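Local coordinates for Lmo0305 protein (Listeria monocytogenes, PDB 3PJ0) that is of unknown precise function but belongs to the beta-eliminating lyase family of the PLP-dependent aminotransferase clan and carries covalently bound pyridoxal phosphate, at residues 296-299 / 300-304; 306-309 / 310-314; 231-235 / 236-240. All blocks are in the same frame, centred on the assembly; numbering follows the deposited sequence. Where two conformers were deposited one is given.

Interaction 1: 296-299 / 300-304; sequences FENS and ADEIG
Ser299, Ile303 and Glu302 carry the contact at the start of helix 300-314, where polar and apolar halves of one turn do different work. On the polar side Ser299 occupies the N-cap. Its hydroxyl sits in the crowded position between backbone N and carbonyl carbon (chi1 70°), from where OG accepts the amide of Glu302 (N to OG 3.3 Å) in a nearly straight bond. Glu302 starts beside its own backbone N (chi1 -72°) and runs out extended, which carries OE1 back to the N-H and hydroxyl of Ser299. The return bond from Ser299 N to Glu302 OE1 is weak at 3.3 Å, and so is the one that the Ser299 hydroxyl gives to the same oxygen. The carbonyl of Ser299 opens the regular helical series, Ile303 N reaching Ser299 O at 3.0 Å.

The apolar half belongs to Ile303. Its CG2 branch stands over the centre of the Phe296 ring, 3.7 Å from the ring centroid and almost on the normal, a CH-pi contact with the ring face. The other branch turns toward the loop, and its CD1 packs against Asn298 CB at 3.5 Å. Phe296, the last residue of strand 291-296, also meets Cys330 and Phe332 of the neighbouring strand 329-335, while Ile303 touches Cys330, so helix and sheet share this core. The reciprocal pairing of Ser299 and Glu302 is a capping box, here closing the short link by which an antiparallel strand passes into the helix packed on its sheet.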
ATOM      1  N   PHE A 296     -31.506  19.700   2.821  1.00 18.68           N
ATOM      2  CA  PHE A 296     -32.588  20.353   2.133  1.00 19.00           C
ATOM      3  C   PHE A 296     -33.926  19.758   2.519  1.00 20.47           C
ATOM      4  O   PHE A 296     -34.015  18.554   2.788  1.00 20.06           O
ATOM      5  CB  PHE A 296     -32.443  20.158   0.634  1.00 19.26           C
ATOM      6  CG  PHE A 296     -31.238  20.802   0.049  1.00 16.85           C
ATOM      7  CD1 PHE A 296     -30.028  20.124   0.020  1.00 16.17           C
ATOM      8  CD2 PHE A 296     -31.322  22.074  -0.516  1.00 17.89           C
ATOM      9  CE1 PHE A 296     -28.914  20.702  -0.532  1.00 16.00           C
ATOM     10  CE2 PHE A 296     -30.209  22.679  -1.067  1.00 16.68           C
ATOM     11  CZ  PHE A 296     -28.999  22.002  -1.083  1.00 18.12           C
ATOM     12  N   GLU A 297     -34.958  20.609   2.506  1.00 21.49           N
ATOM     13  CA  GLU A 297     -36.330  20.190   2.791  1.00 23.01           C
ATOM     14  C   GLU A 297     -37.077  19.838   1.505  1.00 22.90           C
ATOM     15  O   GLU A 297     -38.250  20.225   1.312  1.00 23.54           O
ATOM     16  CB  GLU A 297     -37.097  21.276   3.551  1.00 24.02           C
ATOM     17  CG  GLU A 297     -36.575  21.551   4.945  1.00 26.51           C
ATOM     18  CD  GLU A 297     -37.293  22.727   5.602  1.00 30.22           C
ATOM     19  OE1 GLU A 297     -38.400  23.088   5.155  1.00 33.62           O
ATOM     20  OE2 GLU A 297     -36.751  23.302   6.574  1.00 33.49           O
ATOM     21  N   ASN A 298     -36.381  19.123   0.625  1.00 21.65           N
ATOM     22  CA  ASN A 298     -36.934  18.620  -0.630  1.00 21.39           C
ATOM     23  C   ASN A 298     -36.233  17.341  -0.997  1.00 20.31           C
ATOM     24  O   ASN A 298     -35.141  17.056  -0.504  1.00 18.72           O
ATOM     25  CB  ASN A 298     -36.791  19.645  -1.747  1.00 21.47           C
ATOM     26  CG  ASN A 298     -37.776  20.784  -1.606  1.00 23.24           C
ATOM     27  OD1 ASN A 298     -38.985  20.615  -1.851  1.00 27.88           O
ATOM     28  ND2 ASN A 298     -37.280  21.951  -1.209  1.00 18.27           N
ATOM     29  N   SER A 299     -36.866  16.556  -1.848  1.00 20.80           N
ATOM     30  CA  SER A 299     -36.317  15.278  -2.261  1.00 21.07           C
ATOM     31  C   SER A 299     -35.054  15.469  -3.104  1.00 20.83           C
ATOM     32  O   SER A 299     -34.861  16.526  -3.690  1.00 21.29           O
ATOM     33  CB  SER A 299     -37.320  14.522  -3.114  0.73 21.89           C
ATOM     34  OG  SER A 299     -37.467  15.168  -4.368  0.73 21.98           O
ATOM     35  N   ALA A 300     -34.231  14.432  -3.189  1.00 20.72           N
ATOM     36  CA  ALA A 300     -33.005  14.474  -4.004  1.00 21.01           C
ATOM     37  C   ALA A 300     -33.266  14.764  -5.494  1.00 22.01           C
ATOM     38  O   ALA A 300     -32.512  15.537  -6.131  1.00 22.16           O
ATOM     39  CB  ALA A 300     -32.173  13.188  -3.820  1.00 19.42           C
ATOM     40  N   ASP A 301     -34.330  14.188  -6.058  1.00 22.99           N
ATOM     41  CA  ASP A 301     -34.672  14.434  -7.464  1.00 23.81           C
ATOM     42  C   ASP A 301     -34.926  15.915  -7.688  1.00 23.18           C
ATOM     43  O   ASP A 301     -34.403  16.513  -8.634  1.00 23.26           O
ATOM     44  CB  ASP A 301     -35.923  13.649  -7.907  1.00 25.66           C
ATOM     45  CG  ASP A 301     -35.636  12.191  -8.240  1.00 28.56           C
ATOM     46  OD1 ASP A 301     -34.464  11.781  -8.372  1.00 32.75           O
ATOM     47  OD2 ASP A 301     -36.625  11.444  -8.382  1.00 34.69           O
ATOM     48  N   GLU A 302     -35.723  16.500  -6.801  1.00 22.19           N
ATOM     49  CA  GLU A 302     -36.064  17.922  -6.856  1.00 22.76           C
ATOM     50  C   GLU A 302     -34.858  18.860  -6.696  1.00 20.96           C
ATOM     51  O   GLU A 302     -34.725  19.842  -7.425  1.00 20.77           O
ATOM     52  CB  GLU A 302     -37.133  18.253  -5.801  1.00 23.33           C
ATOM     53  CG  GLU A 302     -38.544  17.697  -6.138  1.00 26.46           C
ATOM     54  CD  GLU A 302     -39.557  17.934  -5.014  1.00 28.83           C
ATOM     55  OE1 GLU A 302     -39.165  17.890  -3.826  1.00 32.27           O
ATOM     56  OE2 GLU A 302     -40.734  18.174  -5.302  1.00 28.73           O
ATOM     57  N   ILE A 303     -34.010  18.584  -5.721  1.00 19.56           N
ATOM     58  CA  ILE A 303     -32.830  19.424  -5.479  1.00 18.26           C
ATOM     59  C   ILE A 303     -31.771  19.227  -6.567  1.00 17.72           C
ATOM     60  O   ILE A 303     -31.101  20.177  -6.970  1.00 17.35           O
ATOM     61  CB  ILE A 303     -32.236  19.198  -4.054  1.00 18.15           C
ATOM     62  CG1 ILE A 303     -33.270  19.575  -2.984  1.00 16.76           C
ATOM     63  CG2 ILE A 303     -30.932  19.979  -3.884  1.00 16.44           C
ATOM     64  CD1 ILE A 303     -33.836  20.962  -3.135  1.00 18.13           C
ATOM     65  N   GLY A 304     -31.628  18.007  -7.062  1.00 17.79           N
ATOM     66  CA  GLY A 304     -30.673  17.739  -8.127  1.00 18.29           C
ATOM     67  C   GLY A 304     -30.930  18.599  -9.359  1.00 18.99           C
ATOM     68  O   GLY A 304     -29.982  19.104  -9.980  1.00 19.36           O
TER

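Interaction 2: 306-309 / 310-314; sequences ILTK and IQDET
Lys309 and Glu313, one turn apart on helix 300-314, meet through the lysine's methylenes. The lysine is fully extended, with CG turned anti to its backbone N (chi1 172°), while the glutamate starts out beside its own N (chi1 -67°), and the two chains cross at a slant. Glu313 OE2 lies 3.4 Å from both CG and CE of Lys309, whereas the ammonium group stops 4.6 Å from that oxygen (NZ to OE2) and makes its salt bridge with Glu358 of helix 345-358. The nearby carboxylate may still steady the positive charge.

Ile306 and Ile310 share one conformation, CG1 beside the backbone N and then extended, and run side by side. Contact is between Ile306 CG2 and Ile310 CD1, at 3.8 Å, beside helix 345-358. Thr308 and Asp312 also point the same way: the threonine methyl CG2 lies 3.8 Å from Asp312 OD2, while its hydroxyl bonds to Gly304 O and Asp312 OD1 turns to Ser9. Gln311 is extended, and its CG passes 3.1 Å from Leu307 O; beyond, OE1 takes the backbone N-H groups of Ile318 and Ser319, and NE2 bonds to the Ser9 hydroxyl.

At the end of the helix Ile310 O is gripped twice by Thr314, from opposite faces of the carbonyl plane: by the backbone N at 3.0 Å and by OG1 at 2.9 Å, the hydroxyl standing above that plane. These i to i+4 pairs, together with backbone bonds such as Gln311 N to Leu307 O, are those of an amphipathic alpha-helix held between helices 2-11 and 345-358.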
ATOM      1  N   ILE A 306     -32.432  21.492  -9.434  1.00 20.88           N
ATOM      2  CA  ILE A 306     -32.059  22.865  -9.077  1.00 21.03           C
ATOM      3  C   ILE A 306     -30.531  23.039  -9.134  1.00 19.74           C
ATOM      4  O   ILE A 306     -30.028  23.957  -9.765  1.00 19.20           O
ATOM      5  CB  ILE A 306     -32.598  23.229  -7.672  1.00 21.07           C
ATOM      6  CG1 ILE A 306     -34.138  23.325  -7.731  1.00 23.67           C
ATOM      7  CG2 ILE A 306     -31.984  24.535  -7.186  1.00 21.52           C
ATOM      8  CD1 ILE A 306     -34.833  23.481  -6.354  1.00 25.63           C
ATOM      9  N   LEU A 307     -29.800  22.134  -8.517  1.00 19.45           N
ATOM     10  CA  LEU A 307     -28.346  22.244  -8.497  1.00 18.83           C
ATOM     11  C   LEU A 307     -27.763  22.152  -9.915  1.00 19.84           C
ATOM     12  O   LEU A 307     -26.836  22.869 -10.252  1.00 19.37           O
ATOM     13  CB  LEU A 307     -27.723  21.197  -7.573  1.00 18.19           C
ATOM     14  CG  LEU A 307     -28.026  21.265  -6.067  1.00 18.00           C
ATOM     15  CD1 LEU A 307     -27.156  20.247  -5.321  1.00 15.13           C
ATOM     16  CD2 LEU A 307     -27.831  22.687  -5.467  1.00 16.86           C
ATOM     17  N   THR A 308     -28.327  21.290 -10.759  1.00 20.76           N
ATOM     18  CA  THR A 308     -27.879  21.184 -12.154  1.00 21.10           C
ATOM     19  C   THR A 308     -28.042  22.502 -12.892  1.00 21.82           C
ATOM     20  O   THR A 308     -27.118  22.961 -13.572  1.00 21.24           O
ATOM     21  CB  THR A 308     -28.680  20.086 -12.897  1.00 22.03           C
ATOM     22  OG1 THR A 308     -28.422  18.835 -12.263  1.00 22.47           O
ATOM     23  CG2 THR A 308     -28.301  19.985 -14.380  1.00 22.33           C
ATOM     24  N   LYS A 309     -29.208  23.128 -12.749  1.00 23.16           N
ATOM     25  CA  LYS A 309     -29.467  24.377 -13.439  1.00 24.03           C
ATOM     26  C   LYS A 309     -28.486  25.436 -12.960  1.00 23.59           C
ATOM     27  O   LYS A 309     -27.931  26.173 -13.778  1.00 23.36           O
ATOM     28  CB  LYS A 309     -30.907  24.846 -13.194  0.56 25.06           C
ATOM     29  CG  LYS A 309     -31.208  26.246 -13.718  0.56 26.27           C
ATOM     30  CD  LYS A 309     -32.672  26.633 -13.540  0.56 28.49           C
ATOM     31  CE  LYS A 309     -32.925  28.063 -14.008  0.56 28.94           C
ATOM     32  NZ  LYS A 309     -34.322  28.486 -13.738  0.56 30.47           N
ATOM     33  N   ILE A 310     -28.243  25.479 -11.648  1.00 22.67           N
ATOM     34  CA  ILE A 310     -27.375  26.503 -11.073  1.00 22.15           C
ATOM     35  C   ILE A 310     -25.923  26.306 -11.485  1.00 21.47           C
ATOM     36  O   ILE A 310     -25.247  27.277 -11.802  1.00 22.04           O
ATOM     37  CB  ILE A 310     -27.481  26.553  -9.543  1.00 21.74           C
ATOM     38  CG1 ILE A 310     -28.873  27.024  -9.118  1.00 23.58           C
ATOM     39  CG2 ILE A 310     -26.445  27.517  -8.976  1.00 21.37           C
ATOM     40  CD1 ILE A 310     -29.065  26.990  -7.583  1.00 21.87           C
ATOM     41  N   GLN A 311     -25.445  25.068 -11.437  1.00 20.44           N
ATOM     42  CA  GLN A 311     -24.074  24.746 -11.846  1.00 20.15           C
ATOM     43  C   GLN A 311     -23.831  25.108 -13.319  1.00 21.06           C
ATOM     44  O   GLN A 311     -22.800  25.683 -13.681  1.00 20.05           O
ATOM     45  CB  GLN A 311     -23.780  23.270 -11.582  1.00 19.44           C
ATOM     46  CG  GLN A 311     -23.707  22.936 -10.059  1.00 19.29           C
ATOM     47  CD  GLN A 311     -23.558  21.450  -9.735  1.00 19.59           C
ATOM     48  OE1 GLN A 311     -23.140  21.101  -8.635  1.00 19.79           O
ATOM     49  NE2 GLN A 311     -23.907  20.575 -10.683  1.00 17.47           N
ATOM     50  N   ASP A 312     -24.796  24.785 -14.163  1.00 21.72           N
ATOM     51  CA  ASP A 312     -24.683  25.078 -15.598  1.00 23.04           C
ATOM     52  C   ASP A 312     -24.641  26.584 -15.901  1.00 24.08           C
ATOM     53  O   ASP A 312     -23.909  27.019 -16.792  1.00 24.37           O
ATOM     54  CB  ASP A 312     -25.848  24.440 -16.373  1.00 23.20           C
ATOM     55  CG  ASP A 312     -25.825  22.919 -16.365  1.00 23.59           C
ATOM     56  OD1 ASP A 312     -24.898  22.280 -15.838  1.00 22.72           O
ATOM     57  OD2 ASP A 312     -26.773  22.340 -16.909  1.00 26.31           O
ATOM     58  N   GLU A 313     -25.409  27.360 -15.140  0.59 24.86           N
ATOM     59  CA  GLU A 313     -25.528  28.811 -15.334  0.59 25.64           C
ATOM     60  C   GLU A 313     -24.436  29.662 -14.647  0.59 25.31           C
ATOM     61  O   GLU A 313     -24.238  30.820 -15.029  0.59 26.23           O
ATOM     62  CB  GLU A 313     -26.935  29.267 -14.911  0.59 26.16           C
ATOM     63  CG  GLU A 313     -28.031  28.717 -15.854  0.59 28.08           C
ATOM     64  CD  GLU A 313     -29.465  28.949 -15.390  0.59 30.54           C
ATOM     65  OE1 GLU A 313     -29.690  29.510 -14.293  0.59 32.65           O
ATOM     66  OE2 GLU A 313     -30.387  28.553 -16.139  0.59 32.90           O
ATOM     67  N   THR A 314     -23.767  29.115 -13.632  1.00 24.24           N
ATOM     68  CA  THR A 314     -22.670  29.812 -12.918  1.00 23.27           C
ATOM     69  C   THR A 314     -21.248  29.250 -13.058  1.00 22.15           C
ATOM     70  O   THR A 314     -20.281  29.960 -12.770  1.00 21.59           O
ATOM     71  CB  THR A 314     -22.965  29.866 -11.405  1.00 23.09           C
ATOM     72  OG1 THR A 314     -22.818  28.555 -10.818  1.00 22.02           O
ATOM     73  CG2 THR A 314     -24.371  30.401 -11.158  1.00 23.66           C
TER

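Interaction 3: 231-235 / 236-240; sequences WKRRY and GGDLI
The backbone of helix 222-234 closes in a tight turn at Gly236, whose positive phi (75°) lets two amides reach back into the last turn: Gly237 N meets Lys232 O at 2.9 Å, and Gly236 N meets Arg233 O at 3.1 Å from well above the carbonyl plane. Beyond it, Asp238 N is joined to Arg233 O through a bridging water.

Among the side chains, Arg233 and Asp238 form the main link. Arg233 bends at chi2 and chi3, curling its guanidinium around to the residue that follows the turn. Asp238 OD2 lies in the guanidinium plane at its edge and takes both NE and NH2, a side-on salt bridge to a single oxygen. The NE bond, 2.9 Å to Asp238 OD2, uses the anti lone pair; the NH2 bond to the same OD2 is longer, 3.2 Å, and comes in from above the carboxylate plane, the two flat groups being turned 77° apart. The bridging water sits over one guanidinium face, while NH1 turns to His103 O of the second subunit.

This helix end is a Schellman motif, with glycine at the C' position, and here it lies at the dimer interface: Gly236 O is bonded by Ser71 OG of the second subunit, and Arg234 O by Gln77 NE2 of the second subunit. Asp238 then centres an inverse gamma turn as the chain leaves.

Lys232 bends at chi3 and lays CG 3.6 Å from Gly237 C. Lys232 NZ gives a hydrogen bond to Phe68 O; it is 4.5 Å from Asp238 OD1, too far for a salt bridge, but a water spans the pair, accepting from the lysine and donating to OD1 at 2.7 Å.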
ATOM      1  N   TRP A 231       3.311  -5.862  12.351  1.00  9.17           N
ATOM      2  CA  TRP A 231       1.989  -6.040  11.752  1.00  9.24           C
ATOM      3  C   TRP A 231       1.952  -5.475  10.339  1.00  8.79           C
ATOM      4  O   TRP A 231       1.285  -6.027   9.471  1.00  8.70           O
ATOM      5  CB  TRP A 231       0.871  -5.398  12.612  1.00  8.58           C
ATOM      6  CG  TRP A 231       0.468  -6.209  13.806  1.00  9.50           C
ATOM      7  CD1 TRP A 231       0.738  -5.935  15.113  1.00 10.33           C
ATOM      8  CD2 TRP A 231      -0.290  -7.425  13.796  1.00  9.64           C
ATOM      9  NE1 TRP A 231       0.199  -6.931  15.919  1.00 11.83           N
ATOM     10  CE2 TRP A 231      -0.453  -7.836  15.129  1.00 12.17           C
ATOM     11  CE3 TRP A 231      -0.882  -8.188  12.783  1.00 11.00           C
ATOM     12  CZ2 TRP A 231      -1.155  -9.012  15.479  1.00 11.20           C
ATOM     13  CZ3 TRP A 231      -1.568  -9.350  13.137  1.00 10.11           C
ATOM     14  CH2 TRP A 231      -1.692  -9.743  14.460  1.00 10.82           C
ATOM     15  N   LYS A 232       2.648  -4.363  10.103  1.00  8.87           N
ATOM     16  CA  LYS A 232       2.717  -3.769   8.748  1.00  9.81           C
ATOM     17  C   LYS A 232       3.231  -4.806   7.711  1.00  9.81           C
ATOM     18  O   LYS A 232       2.690  -4.903   6.597  1.00 10.09           O
ATOM     19  CB  LYS A 232       3.587  -2.499   8.706  0.50 10.10           C
ATOM     20  CG  LYS A 232       3.489  -1.742   7.350  0.50 10.51           C
ATOM     21  CD  LYS A 232       4.098  -0.319   7.343  0.50 12.00           C
ATOM     22  CE  LYS A 232       5.608  -0.326   7.313  0.50 12.23           C
ATOM     23  NZ  LYS A 232       6.183   1.048   7.168  0.50 10.57           N
ATOM     24  N   ARG A 233       4.288  -5.533   8.062  1.00  9.67           N
ATOM     25  CA  ARG A 233       4.815  -6.572   7.168  1.00  9.86           C
ATOM     26  C   ARG A 233       3.791  -7.686   6.959  1.00  9.68           C
ATOM     27  O   ARG A 233       3.575  -8.143   5.844  1.00  9.21           O
ATOM     28  CB  ARG A 233       6.141  -7.103   7.641  1.00 10.38           C
ATOM     29  CG  ARG A 233       6.607  -8.332   6.843  1.00  9.79           C
ATOM     30  CD  ARG A 233       8.035  -8.239   6.461  1.00 12.51           C
ATOM     31  NE  ARG A 233       8.212  -7.274   5.378  1.00 13.26           N
ATOM     32  CZ  ARG A 233       8.119  -7.554   4.073  1.00 14.29           C
ATOM     33  NH1 ARG A 233       7.862  -8.779   3.628  1.00 17.44           N
ATOM     34  NH2 ARG A 233       8.283  -6.585   3.181  1.00 13.31           N
ATOM     35  N   ARG A 234       3.116  -8.091   8.035  1.00  9.67           N
ATOM     36  CA  ARG A 234       2.077  -9.129   7.948  1.00  9.10           C
ATOM     37  C   ARG A 234       0.940  -8.727   6.991  1.00  9.09           C
ATOM     38  O   ARG A 234       0.425  -9.552   6.212  1.00  8.49           O
ATOM     39  CB  ARG A 234       1.490  -9.393   9.345  1.00  8.26           C
ATOM     40  CG  ARG A 234       2.469 -10.099  10.295  1.00  7.80           C
ATOM     41  CD  ARG A 234       1.848 -10.282  11.661  1.00  8.69           C
ATOM     42  NE  ARG A 234       2.734 -10.987  12.564  1.00 10.57           N
ATOM     43  CZ  ARG A 234       2.549 -11.128  13.882  1.00 14.32           C
ATOM     44  NH1 ARG A 234       1.480 -10.603  14.500  1.00 14.36           N
ATOM     45  NH2 ARG A 234       3.451 -11.816  14.597  1.00 14.16           N
ATOM     46  N   TYR A 235       0.561  -7.450   7.055  1.00  8.29           N
ATOM     47  CA  TYR A 235      -0.531  -6.942   6.211  1.00  8.57           C
ATOM     48  C   TYR A 235      -0.124  -6.678   4.753  1.00  8.84           C
ATOM     49  O   TYR A 235      -0.957  -6.308   3.908  1.00  9.84           O
ATOM     50  CB  TYR A 235      -1.088  -5.628   6.807  1.00  7.46           C
ATOM     51  CG  TYR A 235      -2.277  -5.782   7.742  1.00  8.79           C
ATOM     52  CD1 TYR A 235      -2.122  -6.195   9.069  1.00  8.62           C
ATOM     53  CD2 TYR A 235      -3.560  -5.431   7.316  1.00 12.04           C
ATOM     54  CE1 TYR A 235      -3.213  -6.304   9.925  1.00 10.92           C
ATOM     55  CE2 TYR A 235      -4.686  -5.535   8.186  1.00 10.94           C
ATOM     56  CZ  TYR A 235      -4.496  -5.954   9.470  1.00 11.56           C
ATOM     57  OH  TYR A 235      -5.579  -6.043  10.320  1.00 12.03           O
ATOM     58  N   GLY A 236       1.149  -6.827   4.424  1.00  8.98           N
ATOM     59  CA  GLY A 236       1.569  -6.479   3.064  1.00  9.04           C
ATOM     60  C   GLY A 236       1.656  -4.999   2.802  1.00  9.23           C
ATOM     61  O   GLY A 236       1.514  -4.560   1.646  1.00  9.10           O
ATOM     62  N   GLY A 237       1.879  -4.222   3.869  1.00  9.63           N
ATOM     63  CA  GLY A 237       2.092  -2.768   3.789  1.00  8.03           C
ATOM     64  C   GLY A 237       3.568  -2.321   3.811  1.00  8.71           C
ATOM     65  O   GLY A 237       3.873  -1.140   3.588  1.00  7.98           O
ATOM     66  N   ASP A 238       4.503  -3.257   4.052  1.00  9.15           N
ATOM     67  CA  ASP A 238       5.934  -2.912   4.123  1.00  9.70           C
ATOM     68  C   ASP A 238       6.488  -2.974   2.717  1.00  9.80           C
ATOM     69  O   ASP A 238       7.262  -3.847   2.355  1.00 10.60           O
ATOM     70  CB  ASP A 238       6.665  -3.885   5.064  1.00 10.20           C
ATOM     71  CG  ASP A 238       8.109  -3.514   5.312  1.00 11.42           C
ATOM     72  OD1 ASP A 238       8.469  -2.304   5.330  1.00 12.96           O
ATOM     73  OD2 ASP A 238       8.903  -4.466   5.520  1.00 11.91           O
ATOM     74  N   LEU A 239       6.070  -2.030   1.897  1.00  9.72           N
ATOM     75  CA  LEU A 239       6.481  -2.043   0.496  1.00  9.95           C
ATOM     76  C   LEU A 239       7.955  -1.681   0.413  1.00 10.19           C
ATOM     77  O   LEU A 239       8.462  -0.922   1.253  1.00  9.80           O
ATOM     78  CB  LEU A 239       5.626  -1.040  -0.285  1.00 10.63           C
ATOM     79  CG  LEU A 239       4.266  -1.487  -0.868  1.00 13.71           C
ATOM     80  CD1 LEU A 239       3.390  -2.280   0.056  1.00 10.54           C
ATOM     81  CD2 LEU A 239       3.501  -0.299  -1.454  1.00 12.37           C
ATOM     82  N   ILE A 240       8.637  -2.184  -0.612  1.00 10.02           N
ATOM     83  CA  ILE A 240      10.035  -1.828  -0.802  1.00 10.22           C
ATOM     84  C   ILE A 240      10.218  -0.304  -0.826  1.00 10.21           C
ATOM     85  O   ILE A 240      11.083   0.223  -0.137  1.00 10.07           O
ATOM     86  CB  ILE A 240      10.700  -2.486  -2.077  1.00  9.89           C
ATOM     87  CG1 ILE A 240      12.180  -2.088  -2.162  1.00 10.59           C
ATOM     88  CG2 ILE A 240       9.990  -2.102  -3.407  1.00  9.36           C
ATOM     89  CD1 ILE A 240      13.001  -2.968  -3.086  1.00 12.67           C
TER
HETATM   90  O   HOH W   1       7.668   0.185   4.757  1.00  7.95           O
HETATM   91  O   HOH W   2       4.813  -6.250   3.743  1.00 13.63           O

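Interactions 1 and 2 are successive stages of one helix: the capping box opens helix 300-314, and the turns of 306-314 carry it to its end, the two centres lying 14 Å apart on the same side of the chain's centre. Interaction 3 is remote from both, at about 45 Å and 46 Å between centres, on the opposite side and earlier in the sequence. There a different helix is terminated, so the set shows both a beginning and an ending. The second subunit touches interaction 3 and neither of the others. Lys208, the residue carrying pyridoxal phosphate, precedes all three in sequence and belongs to none of them.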